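Local coordinates for initiator protein NS1 (Murine minute virus, PDB 4R94), which nicks viral DNA at the origin with its N-terminal nuclease domain, the part described here, and unwinds it with an ATP-driven helicase to start parvovirus replication, at residues 15-19 with 203-209; 115-119 with 211-215; 146-151 with 177-183. All coordinates share one frame; numbering follows the deposited sequence.

Overall arrangement
Contacts 1 and 2 meet along one helix and its exit. Helix 203-211 packs on the N-terminal helix in contact 1, and the turn that follows it reaches the metal-bearing strand 112-121 in contact 2; Phe115 of that strand touches both Phe203 and Ile207. Contact 3 lies apart, its centre about 22 Å from that of contact 2 on the opposite side of the chain's centre, and joins helix 142-160 to the end of helix 167-179. Contact 2 is buried and mixes aromatic packing with charge beside magnesium. Contacts 1 and 3 are only partly buried: the first is almost wholly apolar, whereas the third is a polar network with bound water.

Contact 1 (15-19 with 203-209); sequences NWLKE and FGNMIAY
Leu17 pushes its branched end against Ile207, with CD2 3.7 Å from Ile207 CD1 and both Leu17 methyls near Ile207 CG2; the two side chains cross at about a right angle. Near Ile207 the surface of helix 203-211 dips at Gly204, which has no side chain, and the carbonyl of Leu17 settles into the dip, its O 3.5 Å from Gly204 CA in a CA-H...O contact. Leu17 and Gly204 are also the point where the two backbones come nearest, their CA atoms 4.6 Å apart. This is a helix-helix packing that lays the N-terminal helix 8-19 against helix 203-211, the helix that carries the active-site Tyr210 of the nuclease domain; the segment axes approach to 8.2 Å and run at 136°. On one flank Trp16 has CG anti to the backbone N (chi1 -173°), which carries the six-membered ring toward Phe203 and brings Trp16 CZ3 to 3.7 Å from CE2 at the edge of the Phe203 ring. One face of that ring is filled from its own helix by Ile207 CD1, 3.5 Å above the ring centre. On the outer flank Lys18 passes the Tyr209 hydroxyl without bonding to it, while the Lys18 ammonium hydrogen-bonds Tyr252 O.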
loop_
_atom_site.group_PDB
_atom_site.type_symbol
_atom_site.label_atom_id
_atom_site.label_comp_id
_atom_site.label_asym_id
_atom_site.label_seq_id
_atom_site.Cartn_x
_atom_site.Cartn_y
_atom_site.Cartn_z
ATOM N N ASN A 15 7.197 8.670 18.898
ATOM C CA ASN A 15 8.535 8.211 19.269
ATOM C C ASN A 15 9.100 7.165 18.316
ATOM O O ASN A 15 10.279 7.209 17.967
ATOM C CB ASN A 15 8.534 7.657 20.695
ATOM C CG ASN A 15 8.424 8.749 21.744
ATOM O OD1 ASN A 15 8.849 9.892 21.522
ATOM N ND2 ASN A 15 7.858 8.406 22.898
ATOM N N TRP A 16 8.260 6.225 17.895
ATOM C CA TRP A 16 8.678 5.182 16.970
ATOM C C TRP A 16 9.123 5.773 15.627
ATOM O O TRP A 16 10.143 5.360 15.061
ATOM C CB TRP A 16 7.528 4.181 16.783
ATOM C CG TRP A 16 7.824 2.941 15.994
ATOM C CD1 TRP A 16 8.354 1.763 16.466
ATOM C CD2 TRP A 16 7.532 2.720 14.610
ATOM N NE1 TRP A 16 8.435 0.844 15.450
ATOM C CE2 TRP A 16 7.937 1.404 14.302
ATOM C CE3 TRP A 16 6.972 3.508 13.600
ATOM C CZ2 TRP A 16 7.801 0.861 13.022
ATOM C CZ3 TRP A 16 6.845 2.968 12.335
ATOM C CH2 TRP A 16 7.259 1.662 12.054
ATOM N N LEU A 17 8.375 6.759 15.135
ATOM C CA LEU A 17 8.708 7.380 13.859
ATOM C C LEU A 17 9.950 8.252 13.978
ATOM O O LEU A 17 10.790 8.261 13.084
ATOM C CB LEU A 17 7.535 8.211 13.332
ATOM C CG LEU A 17 6.276 7.445 12.936
ATOM C CD1 LEU A 17 5.113 8.418 12.731
ATOM C CD2 LEU A 17 6.535 6.611 11.679
ATOM N N LYS A 18 10.071 8.975 15.085
ATOM C CA LYS A 18 11.211 9.863 15.264
ATOM C C LYS A 18 12.516 9.071 15.360
ATOM O O LYS A 18 13.551 9.502 14.853
ATOM C CB LYS A 18 11.024 10.749 16.502
ATOM C CG LYS A 18 11.876 12.009 16.469
ATOM C CD LYS A 18 11.432 12.936 15.338
ATOM C CE LYS A 18 12.228 14.221 15.316
ATOM N NZ LYS A 18 11.709 15.192 14.313
ATOM N N GLU A 19 12.469 7.906 15.997
ATOM C CA GLU A 19 13.641 7.040 16.053
ATOM C C GLU A 19 14.063 6.625 14.652
ATOM O O GLU A 19 15.229 6.315 14.413
ATOM C CB GLU A 19 13.372 5.795 16.905
ATOM C CG GLU A 19 13.470 6.028 18.399
ATOM C CD GLU A 19 13.262 4.752 19.201
ATOM O OE1 GLU A 19 12.839 3.735 18.607
ATOM O OE2 GLU A 19 13.528 4.766 20.423
ATOM N N PHE A 203 12.251 7.504 6.044
ATOM C CA PHE A 203 11.068 6.827 6.564
ATOM C C PHE A 203 10.216 7.678 7.511
ATOM O O PHE A 203 9.084 8.028 7.190
ATOM C CB PHE A 203 11.511 5.542 7.259
ATOM C CG PHE A 203 10.386 4.637 7.679
ATOM C CD1 PHE A 203 9.736 3.827 6.754
ATOM C CD2 PHE A 203 10.034 4.539 9.019
ATOM C CE1 PHE A 203 8.718 2.957 7.155
ATOM C CE2 PHE A 203 9.023 3.670 9.429
ATOM C CZ PHE A 203 8.358 2.882 8.495
ATOM N N GLY A 204 10.753 8.005 8.683
ATOM C CA GLY A 204 9.994 8.764 9.663
ATOM C C GLY A 204 9.530 10.115 9.141
ATOM O O GLY A 204 8.382 10.498 9.342
ATOM N N ASN A 205 10.411 10.829 8.450
ATOM C CA ASN A 205 10.043 12.155 7.976
ATOM C C ASN A 205 8.918 12.130 6.955
ATOM O O ASN A 205 7.992 12.927 7.038
ATOM C CB ASN A 205 11.253 12.883 7.388
ATOM C CG ASN A 205 12.264 13.268 8.444
ATOM O OD1 ASN A 205 11.993 13.195 9.650
ATOM N ND2 ASN A 205 13.450 13.674 7.995
ATOM N N MET A 206 8.997 11.213 5.994
ATOM C CA MET A 206 7.961 11.106 4.976
ATOM C C MET A 206 6.607 10.743 5.595
ATOM O O MET A 206 5.572 11.252 5.178
ATOM C CB MET A 206 8.344 10.068 3.909
ATOM C CG MET A 206 7.352 9.995 2.760
ATOM S SD MET A 206 7.340 11.503 1.762
ATOM C CE MET A 206 9.075 11.566 1.385
ATOM N N ILE A 207 6.608 9.852 6.586
ATOM C CA ILE A 207 5.350 9.500 7.223
ATOM C C ILE A 207 4.766 10.705 7.995
ATOM O O ILE A 207 3.615 11.089 7.773
ATOM C CB ILE A 207 5.541 8.276 8.138
ATOM C CG1 ILE A 207 5.974 7.086 7.269
ATOM C CG2 ILE A 207 4.253 7.999 8.924
ATOM C CD1 ILE A 207 6.438 5.862 8.060
ATOM N N ALA A 208 5.571 11.336 8.845
ATOM C CA ALA A 208 5.073 12.399 9.711
ATOM C C ALA A 208 4.719 13.669 8.942
ATOM O O ALA A 208 3.684 14.292 9.189
ATOM C CB ALA A 208 6.103 12.720 10.784
ATOM N N TYR A 209 5.580 14.047 8.002
ATOM C CA TYR A 209 5.414 15.315 7.300
ATOM C C TYR A 209 4.574 15.214 6.034
ATOM O O TYR A 209 4.256 16.232 5.419
ATOM C CB TYR A 209 6.781 15.896 6.942
ATOM C CG TYR A 209 7.654 16.216 8.127
ATOM C CD1 TYR A 209 7.129 16.866 9.241
ATOM C CD2 TYR A 209 8.998 15.874 8.134
ATOM C CE1 TYR A 209 7.928 17.161 10.333
ATOM C CE2 TYR A 209 9.810 16.174 9.216
ATOM C CZ TYR A 209 9.264 16.815 10.316
ATOM O OH TYR A 209 10.066 17.116 11.403
#

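Contact 2 (115-119 with 211-215); sequences FVQHE and FLTKK. With MG (magnesium ion), chain B.
The ring of Phe211 presents its edge to two polar groups: Glu119 OE2 lies in the ring plane, 3.6 Å from CD1, and Gln117 NE2 approaches the same edge, its amide turned 78° from the ring. Phe115 meets Phe211 obliquely, ring planes 35° apart, its CE2 3.7 Å from Phe211 CB. His129 also meets the Phe211 ring from strand 125-134.

The Gln117 amide is held flat by bonds near its own plane. Extended from the strand with CG anti to the backbone N (chi1 178°), it gives one N-H of NE2 to Phe211 O at 3.1 Å, a nearly straight bond, and the other to the anti lone pair of Glu119 OE2 at 2.9 Å. Its OE1 accepts from Ser230 and Arg245. Lys214, which closes a type I turn begun at Phe211, curls back through bends at chi2 and chi4, and its NZ forms a salt bridge to Glu119 OE2 at 2.8 Å, on the syn side but out of the carboxylate plane.

Glu119 OE1 binds magnesium at 2.1 Å, with His127, His129 and three waters completing six ligands: the metal site of an HUH-type Rep nuclease. OE2 takes the Gln117 bond and the closer end of the salt bridge, though the ammonium stays near OE1 too; these bonds would probably hold the carboxylate's rotation with OE1 toward the metal. Lys214 NZ thus lies between Glu119, metal-bound water 1 and the hydroxyl of active-site Tyr210, held to the last two only weakly; its positive charge would probably offset that of the carboxylate.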
loop_
_atom_site.group_PDB
_atom_site.type_symbol
_atom_site.label_atom_id
_atom_site.label_comp_id
_atom_site.label_asym_id
_atom_site.label_seq_id
_atom_site.Cartn_x
_atom_site.Cartn_y
_atom_site.Cartn_z
ATOM N N PHE A 115 5.829 0.789 5.940
ATOM C CA PHE A 115 4.639 1.593 6.133
ATOM C C PHE A 115 3.805 1.470 4.880
ATOM O O PHE A 115 4.339 1.557 3.775
ATOM C CB PHE A 115 5.014 3.072 6.380
ATOM C CG PHE A 115 3.835 4.012 6.418
ATOM C CD1 PHE A 115 3.099 4.187 7.586
ATOM C CD2 PHE A 115 3.475 4.732 5.290
ATOM C CE1 PHE A 115 2.015 5.050 7.626
ATOM C CE2 PHE A 115 2.386 5.606 5.319
ATOM C CZ PHE A 115 1.652 5.758 6.489
ATOM N N VAL A 116 2.505 1.281 5.054
ATOM C CA VAL A 116 1.586 1.099 3.948
ATOM C C VAL A 116 0.456 2.117 4.063
ATOM O O VAL A 116 -0.083 2.305 5.157
ATOM C CB VAL A 116 1.046 -0.356 3.983
ATOM C CG1 VAL A 116 -0.196 -0.527 3.122
ATOM C CG2 VAL A 116 2.164 -1.332 3.591
ATOM N N GLN A 117 0.107 2.815 2.978
ATOM C CA GLN A 117 -1.046 3.722 3.019
ATOM C C GLN A 117 -1.857 3.691 1.728
ATOM O O GLN A 117 -1.352 4.003 0.630
ATOM C CB GLN A 117 -0.618 5.165 3.305
ATOM C CG GLN A 117 -1.803 6.129 3.307
ATOM C CD GLN A 117 -1.540 7.336 4.197
ATOM O OE1 GLN A 117 -1.318 7.187 5.399
ATOM N NE2 GLN A 117 -1.589 8.533 3.619
ATOM N N HIS A 118 -3.119 3.312 1.871
ATOM C CA HIS A 118 -4.052 3.287 0.750
ATOM C C HIS A 118 -4.671 4.650 0.557
ATOM O O HIS A 118 -5.153 5.248 1.520
ATOM C CB HIS A 118 -5.174 2.284 0.978
ATOM C CG HIS A 118 -4.695 0.873 1.111
ATOM N ND1 HIS A 118 -4.714 -0.012 0.064
ATOM C CD2 HIS A 118 -4.166 0.218 2.172
ATOM C CE1 HIS A 118 -4.240 -1.180 0.482
ATOM N NE2 HIS A 118 -3.890 -1.057 1.750
ATOM N N GLU A 119 -4.687 5.101 -0.691
ATOM C CA GLU A 119 -5.183 6.425 -1.050
ATOM C C GLU A 119 -6.061 6.407 -2.303
ATOM O O GLU A 119 -6.165 5.399 -3.015
ATOM C CB GLU A 119 -4.015 7.396 -1.273
ATOM C CG GLU A 119 -3.118 7.574 -0.055
ATOM C CD GLU A 119 -2.033 8.621 -0.253
ATOM O OE1 GLU A 119 -1.706 8.968 -1.414
ATOM O OE2 GLU A 119 -1.493 9.068 0.773
ATOM N N PHE A 211 2.561 11.570 4.733
ATOM C CA PHE A 211 1.423 10.642 4.690
ATOM C C PHE A 211 0.406 10.885 5.805
ATOM O O PHE A 211 -0.802 10.756 5.588
ATOM C CB PHE A 211 1.901 9.181 4.708
ATOM C CG PHE A 211 2.551 8.766 3.423
ATOM C CD1 PHE A 211 1.820 8.762 2.243
ATOM C CD2 PHE A 211 3.904 8.437 3.383
ATOM C CE1 PHE A 211 2.412 8.400 1.027
ATOM C CE2 PHE A 211 4.510 8.070 2.185
ATOM C CZ PHE A 211 3.772 8.069 1.000
ATOM N N LEU A 212 0.875 11.272 6.986
ATOM C CA LEU A 212 -0.035 11.561 8.091
ATOM C C LEU A 212 -0.771 12.909 7.950
ATOM O O LEU A 212 -1.627 13.243 8.772
ATOM C CB LEU A 212 0.726 11.515 9.428
ATOM C CG LEU A 212 1.260 10.145 9.858
ATOM C CD1 LEU A 212 1.776 10.160 11.305
ATOM C CD2 LEU A 212 0.192 9.052 9.657
ATOM N N THR A 213 -0.459 13.683 6.914
ATOM C CA THR A 213 -1.175 14.941 6.703
ATOM C C THR A 213 -2.442 14.793 5.873
ATOM O O THR A 213 -3.206 15.758 5.742
ATOM C CB THR A 213 -0.298 16.012 6.000
ATOM O OG1 THR A 213 -0.091 15.661 4.624
ATOM C CG2 THR A 213 1.035 16.178 6.701
ATOM N N LYS A 214 -2.676 13.609 5.300
ATOM C CA LYS A 214 -3.803 13.424 4.391
ATOM C C LYS A 214 -5.149 13.437 5.118
ATOM O O LYS A 214 -5.227 13.157 6.321
ATOM C CB LYS A 214 -3.665 12.102 3.601
ATOM C CG LYS A 214 -2.345 11.927 2.833
ATOM C CD LYS A 214 -2.123 13.023 1.796
ATOM C CE LYS A 214 -0.837 12.768 0.991
ATOM N NZ LYS A 214 -0.968 11.672 -0.030
ATOM N N LYS A 215 -6.205 13.757 4.379
ATOM C CA LYS A 215 -7.571 13.719 4.907
ATOM C C LYS A 215 -8.220 12.337 4.763
ATOM O O LYS A 215 -8.078 11.682 3.733
ATOM C CB LYS A 215 -8.436 14.767 4.199
ATOM C CG LYS A 215 -9.880 14.815 4.695
ATOM C CD LYS A 215 -10.538 16.153 4.375
ATOM C CE LYS A 215 -11.979 16.198 4.870
ATOM N NZ LYS A 215 -12.547 17.574 4.764
HETATM MG MG MG B . -0.851 9.006 -3.301
HETATM O O HOH W 1 0.334 10.577 -2.719
HETATM O O HOH W 2 0.076 9.278 -5.181
HETATM O O HOH W 3 -2.504 10.311 -3.706
#

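Contact 3 (146-151 with 177-183); sequences RRQLNV and AEDNEWV
Asn150, on helix 142-160, comes within 5.2 Å of Val183, CA to CA, just where helix 167-179 has ended in a Schellman motif, with Glu181 at positive phi as its C-prime residue. The Asn150 amide bridges the helix end and the residues after it. Asn150 ND2 donates to Ala177 O at 3.1 Å, arriving from above the carbonyl plane, and the same carbonyl already takes the Schellman bond from Trp182 N. The other side of the amide, Asn150 OD1, accepts a weak hydrogen bond from Val183 N and a shorter one from Arg146 NH1 at 2.9 Å, the latter in the carbonyl plane on a lone pair.

Arg146 lies one turn earlier and bends at chi2 and chi3 (-143° and 67°), which brings its guanidinium round to the loop. Arg146 NH1 then bonds Val183 O at 2.8 Å, with the oxygen in the guanidinium plane, so a single nitrogen links Asn150 and Val183. Its NH2 gives a hydrogen to water 4, which also reaches Glu178 O. Over one guanidinium face stacks the carboxylate of Glu181, the planes 24° apart; Glu181 OE2 is 3.8 Å from Arg146 NH2, a long salt bridge of charge alone, since no N-H points at it. Val183 CG2 meanwhile lies against Asn150 CA at 3.7 Å. Farther along, Glu178 OE2 rests beside Val151 CA, its stronger partners being Ser154 and Arg174.

Leu149 touches Cys97, Leu98 and Val101 of helix 81-104 and Phe28 and Phe30 of strand 24-31. Val183 also meets Phe30 as it begins strand 183-185, which pairs antiparallel with strand 24-31 and places the contact where helices 142-160 and 167-179 meet that strand.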
loop_
_atom_site.group_PDB
_atom_site.type_symbol
_atom_site.label_atom_id
_atom_site.label_comp_id
_atom_site.label_asym_id
_atom_site.label_seq_id
_atom_site.Cartn_x
_atom_site.Cartn_y
_atom_site.Cartn_z
ATOM N N ARG A 146 11.463 -3.679 -7.341
ATOM C CA ARG A 146 10.269 -3.296 -8.099
ATOM C C ARG A 146 9.840 -4.403 -9.050
ATOM O O ARG A 146 8.651 -4.707 -9.169
ATOM C CB ARG A 146 10.485 -2.007 -8.893
ATOM C CG ARG A 146 9.180 -1.427 -9.474
ATOM C CD ARG A 146 9.378 -0.796 -10.862
ATOM N NE ARG A 146 9.719 -1.812 -11.856
ATOM C CZ ARG A 146 8.841 -2.638 -12.421
ATOM N NH1 ARG A 146 7.557 -2.571 -12.093
ATOM N NH2 ARG A 146 9.242 -3.543 -13.316
ATOM N N ARG A 147 10.803 -5.012 -9.730
ATOM C CA ARG A 147 10.468 -6.082 -10.666
ATOM C C ARG A 147 9.841 -7.294 -9.973
ATOM O O ARG A 147 8.821 -7.815 -10.432
ATOM C CB ARG A 147 11.706 -6.516 -11.448
ATOM C CG ARG A 147 11.405 -7.623 -12.447
ATOM C CD ARG A 147 12.556 -7.819 -13.415
ATOM N NE ARG A 147 13.825 -8.010 -12.717
ATOM C CZ ARG A 147 14.235 -9.174 -12.223
ATOM N NH1 ARG A 147 13.476 -10.254 -12.348
ATOM N NH2 ARG A 147 15.404 -9.259 -11.603
ATOM N N GLN A 148 10.443 -7.731 -8.873
ATOM C CA GLN A 148 9.953 -8.891 -8.135
ATOM C C GLN A 148 8.568 -8.627 -7.575
ATOM O O GLN A 148 7.667 -9.476 -7.669
ATOM C CB GLN A 148 10.906 -9.254 -7.003
ATOM C CG GLN A 148 12.247 -9.747 -7.496
ATOM C CD GLN A 148 12.113 -11.028 -8.286
ATOM O OE1 GLN A 148 11.364 -11.927 -7.901
ATOM N NE2 GLN A 148 12.826 -11.114 -9.404
ATOM N N LEU A 149 8.406 -7.446 -6.991
ATOM C CA LEU A 149 7.116 -7.051 -6.461
ATOM C C LEU A 149 6.062 -7.040 -7.557
ATOM O O LEU A 149 4.938 -7.455 -7.315
ATOM C CB LEU A 149 7.198 -5.672 -5.776
ATOM C CG LEU A 149 7.871 -5.664 -4.399
ATOM C CD1 LEU A 149 7.930 -4.224 -3.879
ATOM C CD2 LEU A 149 7.193 -6.606 -3.370
ATOM N N ASN A 150 6.408 -6.569 -8.752
ATOM C CA ASN A 150 5.427 -6.525 -9.832
ATOM C C ASN A 150 5.081 -7.935 -10.295
ATOM O O ASN A 150 3.937 -8.200 -10.656
ATOM C CB ASN A 150 5.939 -5.692 -11.011
ATOM C CG ASN A 150 4.821 -4.995 -11.771
ATOM O OD1 ASN A 150 5.018 -3.919 -12.307
ATOM N ND2 ASN A 150 3.642 -5.594 -11.799
ATOM N N VAL A 151 6.051 -8.847 -10.261
ATOM C CA VAL A 151 5.738 -10.260 -10.569
ATOM C C VAL A 151 4.684 -10.814 -9.619
ATOM O O VAL A 151 3.656 -11.351 -10.056
ATOM C CB VAL A 151 6.989 -11.151 -10.504
ATOM C CG1 VAL A 151 6.584 -12.645 -10.584
ATOM C CG2 VAL A 151 7.937 -10.788 -11.631
ATOM N N ALA A 177 -0.393 -6.180 -16.452
ATOM C CA ALA A 177 -0.019 -5.678 -15.129
ATOM C C ALA A 177 1.499 -5.546 -14.979
ATOM O O ALA A 177 1.984 -4.675 -14.247
ATOM C CB ALA A 177 -0.588 -6.580 -14.051
ATOM N N GLU A 178 2.243 -6.388 -15.690
ATOM C CA GLU A 178 3.703 -6.321 -15.651
ATOM C C GLU A 178 4.283 -5.289 -16.610
ATOM O O GLU A 178 5.122 -4.470 -16.226
ATOM C CB GLU A 178 4.289 -7.692 -15.963
ATOM C CG GLU A 178 3.883 -8.743 -14.970
ATOM C CD GLU A 178 5.005 -9.694 -14.656
ATOM O OE1 GLU A 178 6.088 -9.555 -15.266
ATOM O OE2 GLU A 178 4.812 -10.574 -13.794
ATOM N N ASP A 179 3.836 -5.329 -17.863
ATOM C CA ASP A 179 4.350 -4.434 -18.899
ATOM C C ASP A 179 4.062 -2.977 -18.577
ATOM O O ASP A 179 4.886 -2.096 -18.840
ATOM C CB ASP A 179 3.755 -4.799 -20.264
ATOM C CG ASP A 179 4.283 -6.115 -20.794
ATOM O OD1 ASP A 179 5.432 -6.468 -20.457
ATOM O OD2 ASP A 179 3.549 -6.806 -21.537
ATOM N N ASN A 180 2.901 -2.723 -17.984
ATOM C CA ASN A 180 2.498 -1.373 -17.638
ATOM C C ASN A 180 2.874 -0.963 -16.214
ATOM O O ASN A 180 2.393 0.057 -15.715
ATOM C CB ASN A 180 0.996 -1.203 -17.830
ATOM C CG ASN A 180 0.610 -1.077 -19.293
ATOM O OD1 ASN A 180 0.683 0.004 -19.871
ATOM N ND2 ASN A 180 0.206 -2.176 -19.893
ATOM N N GLU A 181 3.721 -1.772 -15.584
ATOM C CA GLU A 181 4.313 -1.461 -14.290
ATOM C C GLU A 181 3.285 -1.040 -13.254
ATOM O O GLU A 181 3.270 0.115 -12.805
ATOM C CB GLU A 181 5.367 -0.363 -14.445
ATOM C CG GLU A 181 6.557 -0.802 -15.277
ATOM C CD GLU A 181 7.756 0.118 -15.123
ATOM O OE1 GLU A 181 7.588 1.291 -14.719
ATOM O OE2 GLU A 181 8.875 -0.350 -15.402
ATOM N N TRP A 182 2.429 -1.984 -12.869
ATOM C CA TRP A 182 1.444 -1.705 -11.838
ATOM C C TRP A 182 2.070 -1.688 -10.436
ATOM O O TRP A 182 1.361 -1.482 -9.448
ATOM C CB TRP A 182 0.310 -2.733 -11.895
ATOM C CG TRP A 182 -0.614 -2.536 -13.073
ATOM C CD1 TRP A 182 -0.432 -1.701 -14.139
ATOM C CD2 TRP A 182 -1.873 -3.186 -13.286
ATOM N NE1 TRP A 182 -1.499 -1.800 -15.010
ATOM C CE2 TRP A 182 -2.395 -2.707 -14.505
ATOM C CE3 TRP A 182 -2.606 -4.134 -12.565
ATOM C CZ2 TRP A 182 -3.618 -3.143 -15.020
ATOM C CZ3 TRP A 182 -3.817 -4.571 -13.074
ATOM C CH2 TRP A 182 -4.311 -4.072 -14.290
ATOM N N VAL A 183 3.378 -1.938 -10.349
ATOM C CA VAL A 183 4.126 -1.495 -9.180
ATOM C C VAL A 183 5.168 -0.506 -9.652
ATOM O O VAL A 183 5.991 -0.856 -10.499
ATOM C CB VAL A 183 4.842 -2.631 -8.438
ATOM C CG1 VAL A 183 5.595 -2.064 -7.254
ATOM C CG2 VAL A 183 3.836 -3.708 -7.972
HETATM O O HOH W 4 7.240 -5.113 -14.533
HETATM O O HOH W 5 7.968 -7.664 -13.152
#